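Local coordinates for protein GRMZM2G135359 pseudokinase (Zea mays, PDB 6CPY) that is the pseudokinase domain of a membrane-spanning receptor-like kinase, with a protein-kinase fold that may bind ATP but probably has little or no catalytic activity, at residues A[34-39]-A[59-64]; A[38-43]-A[65-70]; A[142-147]-A[270-275]; A[248-253]-A[277-282]. All coordinates share one frame; numbering follows the deposited sequence.

Contact 1 (A[34-39]-A[59-64])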
# COMPACT_ATOMS: atom_id res chain seq x y z
N ARG A 34 -1.44 -18.21 18.36
CA ARG A 34 -0.97 -18.96 17.20
C ARG A 34 -1.94 -20.08 16.83
O ARG A 34 -2.17 -20.34 15.65
CB ARG A 34 0.43 -19.54 17.39
CG ARG A 34 1.02 -20.03 16.07
CD ARG A 34 2.24 -20.92 16.24
NE ARG A 34 2.44 -21.79 15.07
CZ ARG A 34 3.16 -21.50 14.00
NH1 ARG A 34 3.78 -20.33 13.88
NH2 ARG A 34 3.26 -22.38 13.03
N SER A 35 -2.52 -20.74 17.82
CA SER A 35 -3.45 -21.83 17.54
C SER A 35 -4.63 -21.35 16.69
O SER A 35 -5.05 -22.05 15.76
CB SER A 35 -3.97 -22.46 18.84
OG SER A 35 -4.65 -21.52 19.63
N GLU A 36 -5.15 -20.16 16.99
CA GLU A 36 -6.24 -19.58 16.18
C GLU A 36 -5.81 -19.31 14.73
O GLU A 36 -6.57 -19.55 13.78
CB GLU A 36 -6.76 -18.30 16.83
CG GLU A 36 -8.00 -17.72 16.14
CD GLU A 36 -8.63 -16.54 16.87
OE1 GLU A 36 -8.04 -16.07 17.87
OE2 GLU A 36 -9.71 -16.07 16.44
N LEU A 37 -4.60 -18.80 14.54
CA LEU A 37 -4.09 -18.54 13.20
C LEU A 37 -3.74 -19.80 12.42
O LEU A 37 -3.91 -19.84 11.19
CB LEU A 37 -2.89 -17.59 13.28
CG LEU A 37 -3.32 -16.17 13.66
CD1 LEU A 37 -2.11 -15.24 13.68
CD2 LEU A 37 -4.38 -15.63 12.70
N GLU A 38 -3.27 -20.82 13.13
CA GLU A 38 -3.03 -22.12 12.52
C GLU A 38 -4.32 -22.64 11.90
O GLU A 38 -4.32 -23.09 10.76
CB GLU A 38 -2.53 -23.14 13.55
CG GLU A 38 -1.12 -22.90 14.06
CD GLU A 38 -0.84 -23.64 15.36
OE1 GLU A 38 -1.54 -24.64 15.64
OE2 GLU A 38 0.08 -23.22 16.11
N THR A 39 -5.41 -22.57 12.65
CA THR A 39 -6.73 -22.97 12.16
C THR A 39 -7.14 -22.06 11.00
O THR A 39 -7.51 -22.53 9.91
CB THR A 39 -7.78 -22.91 13.28
OG1 THR A 39 -7.37 -23.76 14.37
CG2 THR A 39 -9.15 -23.34 12.78
N GLY A 59 -5.82 -16.68 5.08
CA GLY A 59 -6.63 -17.34 6.07
C GLY A 59 -8.04 -16.80 6.14
O GLY A 59 -8.40 -15.85 5.44
N THR A 60 -8.85 -17.42 6.99
CA THR A 60 -10.19 -16.96 7.31
C THR A 60 -10.42 -17.15 8.79
O THR A 60 -10.31 -18.27 9.31
CB THR A 60 -11.26 -17.76 6.54
OG1 THR A 60 -10.94 -17.75 5.14
CG2 THR A 60 -12.65 -17.13 6.73
N LEU A 61 -10.72 -16.05 9.48
CA LEU A 61 -11.01 -16.10 10.91
C LEU A 61 -12.36 -16.76 11.14
O LEU A 61 -13.18 -16.87 10.23
CB LEU A 61 -10.99 -14.69 11.50
CG LEU A 61 -9.64 -13.97 11.47
CD1 LEU A 61 -9.79 -12.53 11.91
CD2 LEU A 61 -8.60 -14.69 12.32
N SER A 62 -12.61 -17.22 12.37
CA SER A 62 -13.87 -17.92 12.69
C SER A 62 -15.09 -17.02 12.47
O SER A 62 -16.19 -17.52 12.23
CB SER A 62 -13.84 -18.47 14.13
OG SER A 62 -13.80 -17.42 15.07
N SER A 63 -14.89 -15.71 12.51
CA SER A 63 -15.92 -14.72 12.14
C SER A 63 -16.33 -14.73 10.66
O SER A 63 -17.35 -14.13 10.30
CB SER A 63 -15.42 -13.31 12.46
OG SER A 63 -14.26 -13.01 11.69
N GLY A 64 -15.52 -15.36 9.80
CA GLY A 64 -15.71 -15.33 8.35
C GLY A 64 -14.86 -14.28 7.66
O GLY A 64 -14.81 -14.23 6.43
O HOH W 1 -10.41 -17.20 14.25
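Leu37 and Leu61 reach each other through the same torsions: in both, CG lies beside the backbone N (chi1 -71° in Leu37), and with CD1 continuing the chain away from CA, it is the side branch, CD2, of each that meets the other. The touching pair is Leu37 CD2 and Leu61 CD2, 4.3 Å apart, a light methyl-to-methyl contact between the helix 34-40 and the turn that follows strand 54-60. Glu36, the helical neighbour of Leu37, is extended in its first two torsions, which carries its carboxylate out across the gap between the segments.

There Glu36 OE2 accepts a hydrogen bond of 2.6 Å from a water, and that water in turn accepts from the backbone N of Ser62 at 2.9 Å. One solvent molecule thus joins a side-chain oxygen of the helix to a backbone N-H of the turn. The turn is itself closed by a backbone bond from Gly64 N to Leu61 O, 2.8 Å, and is of type I. Gly64 has a positive phi that suits glycine.

Beneath the helix, Leu37 also packs on Val119 and Val121 of strand 117-123 and on Cys110 of strand 106-112, while Ile67 of strand 66-72 is touched by both leucines. The helix therefore lies against the five-stranded antiparallel sheet of the kinase N-terminal lobe.

Chemically the contact is thin and mixed, one apolar touch beside a water relay. Because the water donates to Glu36 OE2, the relay is consistent with an ionised carboxylate, whose charge would probably make the water oxygen a stronger acceptor for the Ser62 N-H.

Contact 2 (A[38-43]-A[65-70])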
# COMPACT_ATOMS: atom_id res chain seq x y z
N GLU A 38 -3.27 -20.82 13.13
CA GLU A 38 -3.03 -22.12 12.52
C GLU A 38 -4.32 -22.64 11.90
O GLU A 38 -4.32 -23.09 10.76
CB GLU A 38 -2.53 -23.14 13.55
CG GLU A 38 -1.12 -22.90 14.06
CD GLU A 38 -0.84 -23.64 15.36
OE1 GLU A 38 -1.54 -24.64 15.64
OE2 GLU A 38 0.08 -23.22 16.11
N THR A 39 -5.41 -22.57 12.65
CA THR A 39 -6.73 -22.97 12.16
C THR A 39 -7.14 -22.06 11.00
O THR A 39 -7.51 -22.53 9.91
CB THR A 39 -7.78 -22.91 13.28
OG1 THR A 39 -7.37 -23.76 14.37
CG2 THR A 39 -9.15 -23.34 12.78
N ALA A 40 -7.05 -20.75 11.22
CA ALA A 40 -7.48 -19.78 10.22
C ALA A 40 -6.75 -19.92 8.88
O ALA A 40 -7.36 -19.74 7.83
CB ALA A 40 -7.32 -18.37 10.75
N CYS A 41 -5.45 -20.23 8.93
CA CYS A 41 -4.63 -20.33 7.72
C CYS A 41 -4.27 -21.75 7.30
O CYS A 41 -3.33 -21.93 6.54
CB CYS A 41 -3.32 -19.55 7.91
SG CYS A 41 -3.57 -17.85 8.42
N GLU A 42 -5.01 -22.74 7.78
CA GLU A 42 -4.75 -24.15 7.44
C GLU A 42 -3.27 -24.48 7.65
O GLU A 42 -2.61 -25.00 6.75
CB GLU A 42 -5.14 -24.44 5.98
CG GLU A 42 -6.56 -24.05 5.60
CD GLU A 42 -7.59 -25.11 5.93
OE1 GLU A 42 -7.39 -25.86 6.91
OE2 GLU A 42 -8.60 -25.19 5.20
N ASP A 43 -2.76 -24.16 8.83
CA ASP A 43 -1.34 -24.33 9.15
C ASP A 43 -0.40 -23.69 8.11
O ASP A 43 0.64 -24.24 7.78
CB ASP A 43 -1.02 -25.82 9.37
CG ASP A 43 -1.63 -26.37 10.66
OD1 ASP A 43 -1.33 -25.83 11.74
OD2 ASP A 43 -2.39 -27.37 10.59
N VAL A 65 -14.19 -13.42 8.43
CA VAL A 65 -13.36 -12.37 7.85
C VAL A 65 -12.10 -12.98 7.24
O VAL A 65 -11.36 -13.68 7.92
CB VAL A 65 -12.97 -11.32 8.91
CG1 VAL A 65 -11.93 -10.36 8.37
CG2 VAL A 65 -14.22 -10.56 9.38
N GLU A 66 -11.88 -12.72 5.96
CA GLU A 66 -10.70 -13.21 5.27
C GLU A 66 -9.51 -12.32 5.63
O GLU A 66 -9.65 -11.11 5.78
CB GLU A 66 -10.94 -13.25 3.77
CG GLU A 66 -11.97 -14.31 3.38
CD GLU A 66 -12.24 -14.32 1.89
OE1 GLU A 66 -11.46 -14.95 1.12
OE2 GLU A 66 -13.21 -13.68 1.48
N ILE A 67 -8.34 -12.94 5.76
CA ILE A 67 -7.14 -12.25 6.21
C ILE A 67 -5.95 -12.59 5.35
O ILE A 67 -5.87 -13.66 4.74
CB ILE A 67 -6.81 -12.58 7.69
CG1 ILE A 67 -6.68 -14.09 7.92
CG2 ILE A 67 -7.88 -12.01 8.61
CD1 ILE A 67 -6.28 -14.48 9.33
N ALA A 68 -5.01 -11.66 5.31
CA ALA A 68 -3.71 -11.91 4.75
C ALA A 68 -2.75 -11.78 5.90
O ALA A 68 -2.71 -10.74 6.58
CB ALA A 68 -3.40 -10.89 3.67
N VAL A 69 -1.97 -12.83 6.12
CA VAL A 69 -1.08 -12.90 7.26
C VAL A 69 0.35 -12.72 6.78
O VAL A 69 0.83 -13.51 5.98
CB VAL A 69 -1.25 -14.24 7.98
CG1 VAL A 69 -0.26 -14.38 9.12
CG2 VAL A 69 -2.69 -14.37 8.46
N ALA A 70 1.00 -11.66 7.26
CA ALA A 70 2.39 -11.39 6.92
C ALA A 70 3.25 -12.00 8.01
O ALA A 70 3.10 -11.65 9.19
CB ALA A 70 2.64 -9.89 6.83
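Cys41 makes the closer of the sulfur contacts here: its SG meets the CG2 methyl of Val69 at 3.6 Å. The thiol lies beside its own backbone N (chi1 -53°), and the touching branch of Val69 likewise lies beside its backbone N, which brings the two groups together between the end of the helix and the strand. The same sulfur lies more loosely, 4.4 Å, from Ile67 CD1, and so spans two residues that face the helix from alternate positions on strand 66-72; Ala68 between them points the other way.

A purely carbon contact flanks this. Ile67 stretches its ethyl arm so that CD1 also comes within 4.3 Å of the CB of Ala40, the last residue of the helix.

The backbone supplies the polar part, within the helix end and not across the gap. A Schellman motif closes the helix: Asp43 N bonds to Glu38 O at 2.7 Å and Glu42 N to Thr39 O at 3.3 Å, with Glu42 at positive phi. Ala40 is joined by a backbone hydrogen bond to Thr60 of strand 54-60, which holds the helix end at the sheet.

No hydrogen bond crosses between the two segments, and Cys41, Ile67 and Val69 are all buried. The contact of this helix end with strand 66-72 thus rests on dispersion and the exclusion of water, with the thiol acting as an apolar group.

Contact 3 (A[142-147]-A[270-275])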
# COMPACT_ATOMS: atom_id res chain seq x y z
N LEU A 142 -8.52 -2.92 -16.46
CA LEU A 142 -9.32 -1.95 -15.71
C LEU A 142 -9.79 -0.84 -16.66
O LEU A 142 -8.98 -0.29 -17.38
CB LEU A 142 -8.44 -1.37 -14.61
CG LEU A 142 -7.93 -2.37 -13.57
CD1 LEU A 142 -6.77 -1.77 -12.79
CD2 LEU A 142 -9.04 -2.80 -12.64
N ASP A 143 -11.09 -0.51 -16.65
CA ASP A 143 -11.60 0.58 -17.50
C ASP A 143 -11.36 1.97 -16.90
O ASP A 143 -10.77 2.09 -15.84
CB ASP A 143 -13.08 0.36 -17.86
CG ASP A 143 -14.02 0.44 -16.67
OD1 ASP A 143 -13.64 0.84 -15.55
OD2 ASP A 143 -15.19 0.06 -16.88
N TRP A 144 -11.79 3.02 -17.60
CA TRP A 144 -11.54 4.39 -17.16
C TRP A 144 -12.03 4.66 -15.74
O TRP A 144 -11.28 5.15 -14.91
CB TRP A 144 -12.16 5.39 -18.14
CG TRP A 144 -11.93 6.79 -17.77
CD1 TRP A 144 -12.84 7.68 -17.28
CD2 TRP A 144 -10.69 7.49 -17.86
NE1 TRP A 144 -12.24 8.90 -17.07
CE2 TRP A 144 -10.92 8.80 -17.40
CE3 TRP A 144 -9.41 7.13 -18.28
CZ2 TRP A 144 -9.91 9.76 -17.38
CZ3 TRP A 144 -8.42 8.08 -18.24
CH2 TRP A 144 -8.67 9.37 -17.79
N MET A 145 -13.29 4.33 -15.45
CA MET A 145 -13.86 4.65 -14.14
C MET A 145 -13.18 3.85 -13.04
O MET A 145 -12.93 4.37 -11.96
CB MET A 145 -15.38 4.43 -14.11
CG MET A 145 -16.16 5.44 -14.94
SD MET A 145 -15.73 7.15 -14.56
CE MET A 145 -16.03 7.17 -12.79
N ALA A 146 -12.87 2.59 -13.32
CA ALA A 146 -12.11 1.78 -12.37
C ALA A 146 -10.75 2.41 -12.06
O ALA A 146 -10.36 2.50 -10.89
CB ALA A 146 -11.92 0.37 -12.90
N ARG A 147 -10.06 2.88 -13.09
CA ARG A 147 -8.77 3.53 -12.89
C ARG A 147 -8.86 4.84 -12.12
O ARG A 147 -7.99 5.14 -11.32
CB ARG A 147 -8.05 3.71 -14.22
CG ARG A 147 -7.71 2.36 -14.83
CD ARG A 147 -6.66 2.45 -15.90
NE ARG A 147 -6.69 1.23 -16.71
CZ ARG A 147 -5.72 0.82 -17.52
NH1 ARG A 147 -4.59 1.50 -17.64
NH2 ARG A 147 -5.91 -0.28 -18.22
N ASP A 270 -10.39 15.65 -21.92
CA ASP A 270 -9.98 16.76 -21.07
C ASP A 270 -9.72 16.35 -19.63
O ASP A 270 -8.89 16.95 -18.96
CB ASP A 270 -11.00 17.88 -21.16
CG ASP A 270 -10.95 18.58 -22.51
OD1 ASP A 270 -9.86 18.64 -23.12
OD2 ASP A 270 -12.01 19.02 -22.98
N THR A 271 -10.42 15.32 -19.17
CA THR A 271 -10.12 14.73 -17.86
C THR A 271 -8.73 14.10 -17.85
O THR A 271 -7.96 14.26 -16.90
CB THR A 271 -11.20 13.70 -17.50
OG1 THR A 271 -12.48 14.34 -17.63
CG2 THR A 271 -11.05 13.22 -16.06
N ALA A 272 -8.41 13.39 -18.93
CA ALA A 272 -7.08 12.84 -19.07
C ALA A 272 -6.00 13.93 -19.05
O ALA A 272 -5.00 13.80 -18.34
CB ALA A 272 -6.98 12.00 -20.32
N ARG A 273 -6.22 15.02 -19.79
CA ARG A 273 -5.28 16.16 -19.75
C ARG A 273 -5.05 16.67 -18.35
O ARG A 273 -3.90 16.86 -17.92
CB ARG A 273 -5.78 17.34 -20.58
CG ARG A 273 -5.47 17.24 -22.03
CD ARG A 273 -5.79 18.54 -22.79
NE ARG A 273 -5.40 18.31 -24.16
CZ ARG A 273 -6.18 17.85 -25.12
NH1 ARG A 273 -7.48 17.63 -24.91
NH2 ARG A 273 -5.68 17.64 -26.33
N ALA A 274 -6.14 16.91 -17.63
CA ALA A 274 -6.05 17.46 -16.30
C ALA A 274 -5.27 16.49 -15.37
O ALA A 274 -4.45 16.92 -14.57
CB ALA A 274 -7.44 17.77 -15.76
N LEU A 275 -5.52 15.19 -15.51
CA LEU A 275 -4.79 14.21 -14.67
C LEU A 275 -3.30 14.19 -14.99
O LEU A 275 -2.47 14.04 -14.09
CB LEU A 275 -5.39 12.82 -14.81
CG LEU A 275 -6.79 12.71 -14.19
CD1 LEU A 275 -7.46 11.42 -14.63
CD2 LEU A 275 -6.74 12.80 -12.67
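Two residues before Trp144, which reaches across to the helix 269-282, the carbonyl O of Leu142 is gripped side-on by Arg147. The NE of Arg147 lies 2.8 Å from Leu142 O and its NH2 lies 3.2 Å from the same atom. The two donors use the oxygen differently: NH2 approaches in the carbonyl plane on a lone pair, whereas NE stands 42° above that plane. Further bonds from Arg147 to Asp261, Ser263 and the carbonyl of Ile228 fix its guanidinium. The helix start is also capped, since Asp143 OD1 accepts from Ala146 N at 2.9 Å and marks the N-cap.

From this first turn Trp144 projects with CG anti to the backbone N (chi1 -179°), sending the six-membered end of the indole to the other helix. Thr271 CG2 meets CZ2 of Trp144 at the ring edge, in its plane, at 3.9 Å. The CH2 atom of Trp144 touches Ala272 CB, and lies equally 4.0 Å from Leu275 CD1; Leu275 and the indole come from opposite directions. Replacing Trp144 by an alanine would probably open a gap between the helices and leave Thr271, Ala272 and Leu275 without their shared apolar partner.

The indole also rests on Pro268, just ahead of helix 269-282. Leu275 continues the packing to Leu148 of helix 144-164 and, with Thr271, to Ile303 of helix 293-304, so the contact sits where three helices of the C-terminal lobe come together.

Contact 4 (A[248-253]-A[277-282])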
# COMPACT_ATOMS: atom_id res chain seq x y z
N ARG A 248 8.44 13.83 -24.21
CA ARG A 248 7.83 14.25 -25.46
C ARG A 248 6.39 14.69 -25.21
O ARG A 248 5.97 15.70 -25.75
CB ARG A 248 7.87 13.15 -26.53
CG ARG A 248 7.12 13.54 -27.79
CD ARG A 248 7.63 12.86 -29.04
NE ARG A 248 7.38 11.42 -29.03
CZ ARG A 248 6.28 10.83 -29.47
NH1 ARG A 248 5.27 11.53 -29.97
NH2 ARG A 248 6.19 9.50 -29.42
N TYR A 249 5.66 13.95 -24.37
CA TYR A 249 4.29 14.37 -24.03
C TYR A 249 4.26 15.74 -23.35
O TYR A 249 3.55 16.65 -23.79
CB TYR A 249 3.55 13.36 -23.13
CG TYR A 249 2.19 13.91 -22.76
CD1 TYR A 249 1.12 13.84 -23.66
CD2 TYR A 249 1.99 14.57 -21.56
CE1 TYR A 249 -0.10 14.40 -23.35
CE2 TYR A 249 0.76 15.12 -21.23
CZ TYR A 249 -0.27 15.03 -22.13
OH TYR A 249 -1.49 15.58 -21.81
N PHE A 250 5.02 15.90 -22.27
CA PHE A 250 4.97 17.15 -21.51
C PHE A 250 5.48 18.36 -22.29
O PHE A 250 5.11 19.49 -21.97
CB PHE A 250 5.66 16.99 -20.16
CG PHE A 250 4.88 16.12 -19.22
CD1 PHE A 250 3.60 16.50 -18.84
CD2 PHE A 250 5.38 14.91 -18.77
CE1 PHE A 250 2.84 15.70 -18.00
CE2 PHE A 250 4.62 14.11 -17.92
CZ PHE A 250 3.35 14.50 -17.55
N GLU A 251 6.29 18.13 -23.32
CA GLU A 251 6.80 19.22 -24.16
C GLU A 251 5.88 19.54 -25.34
O GLU A 251 6.18 20.41 -26.16
CB GLU A 251 8.22 18.88 -24.62
CG GLU A 251 9.19 18.88 -23.44
CD GLU A 251 10.57 18.37 -23.80
OE1 GLU A 251 10.78 17.93 -24.95
OE2 GLU A 251 11.45 18.39 -22.90
N GLY A 252 4.75 18.83 -25.42
CA GLY A 252 3.73 19.12 -26.41
C GLY A 252 3.83 18.37 -27.72
O GLY A 252 3.15 18.75 -28.68
N GLY A 253 4.64 17.31 -27.77
CA GLY A 253 4.84 16.54 -29.00
C GLY A 253 4.13 15.20 -29.08
O GLY A 253 4.55 14.33 -29.85
N GLU A 277 -1.59 16.78 -15.94
CA GLU A 277 -1.04 17.97 -15.27
C GLU A 277 -0.71 17.68 -13.80
O GLU A 277 0.34 18.09 -13.30
CB GLU A 277 -1.99 19.17 -15.39
CG GLU A 277 -2.12 19.67 -16.82
CD GLU A 277 -3.27 20.66 -17.03
OE1 GLU A 277 -4.18 20.73 -16.17
OE2 GLU A 277 -3.26 21.35 -18.07
N VAL A 278 -1.59 16.95 -13.12
CA VAL A 278 -1.30 16.48 -11.75
C VAL A 278 -0.02 15.68 -11.73
O VAL A 278 0.85 15.94 -10.90
CB VAL A 278 -2.45 15.63 -11.16
CG1 VAL A 278 -2.04 15.05 -9.80
CG2 VAL A 278 -3.71 16.46 -11.04
N VAL A 279 0.12 14.72 -12.65
CA VAL A 279 1.35 13.94 -12.75
C VAL A 279 2.55 14.89 -12.85
O VAL A 279 3.51 14.75 -12.10
CB VAL A 279 1.36 12.99 -13.97
CG1 VAL A 279 2.74 12.39 -14.18
CG2 VAL A 279 0.32 11.88 -13.80
N ARG A 280 2.49 15.84 -13.79
CA ARG A 280 3.65 16.71 -14.04
C ARG A 280 4.07 17.47 -12.78
O ARG A 280 5.27 17.59 -12.51
CB ARG A 280 3.37 17.68 -15.19
CG ARG A 280 4.52 18.60 -15.54
CD ARG A 280 5.81 17.87 -15.90
NE ARG A 280 6.89 18.84 -16.12
CZ ARG A 280 7.61 19.41 -15.15
NH1 ARG A 280 7.38 19.12 -13.87
NH2 ARG A 280 8.56 20.28 -15.46
N SER A 281 3.10 17.98 -12.03
CA SER A 281 3.39 18.72 -10.79
C SER A 281 4.08 17.82 -9.77
O SER A 281 5.09 18.21 -9.16
CB SER A 281 2.11 19.27 -10.18
OG SER A 281 1.47 20.15 -11.08
N CYS A 282 3.54 16.62 -9.59
CA CYS A 282 4.07 15.66 -8.61
C CYS A 282 5.49 15.18 -8.93
O CYS A 282 6.27 14.95 -8.01
CB CYS A 282 3.15 14.43 -8.51
SG CYS A 282 1.52 14.76 -7.83
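Phe250 and Arg280 meet in a CH-pi contact. Arg280 CD stands over one face of the Phe250 ring, 4.0 Å from its centroid and 15° off the ring normal. The arginine leaves its helix with CG anti to the backbone N and then bends at chi2 (57°), which lays the methylenes along the ring; its CB comes within 3.5 Å of Phe250 CE1. The guanidinium is turned nearly perpendicular to the ring, so the aliphatic part of the side chain does the touching, while NH1 forms a salt bridge with Asp284. On the opposite face of the ring lies CD2 of the adjacent Tyr249.

The apolar share is smaller: Phe250 CZ lies 4.0 Å from Val279 CG1, the two side chains crossing at about a right angle. A serine in place of Phe250 would probably leave the methylenes of Arg280 without their flat support and Val279 CG1 without its cover from this side.

Polar bonds lie within each segment. The helix 240-250 finishes in a Schellman motif, with Gly253 N bonded to Arg248 O at 2.9 Å and Gly252 N to Tyr249 O at 3.0 Å. Arg248 NH1 reaches forward to Gly253 O at 2.9 Å, so the same arginine also steadies the glycine turn with its side chain, and its NH2 pairs with Glu258. Gly252 takes a positive phi.

This is helix-to-helix packing of the kinase C-terminal lobe: Phe250, at the end of helix 240-250, sits against helix 269-282, whose Val279 continues inward to Leu225 and Leu226 of helix 214-230.

In the fold
From the N terminus, helix 34-40 opens both contacts 1 and 2, which share Glu38 and Thr39. Contact 1 closes a loop on the turn after strand 54-60, and contact 2, some residues on, returns to strand 66-72, its neighbour in the sheet; together they hold the helix to the N-terminal lobe. Contacts 3 and 4 follow only after both have closed, and lie on the opposite side of the chain's centre, about 36 Å or more away between centres. There the segments alternate along the chain: contact 3, spanning over 120 residues, joins helix 144-164 to helix 269-282, and contact 4 crosses it by joining helix 240-250 to the next turns of that helix.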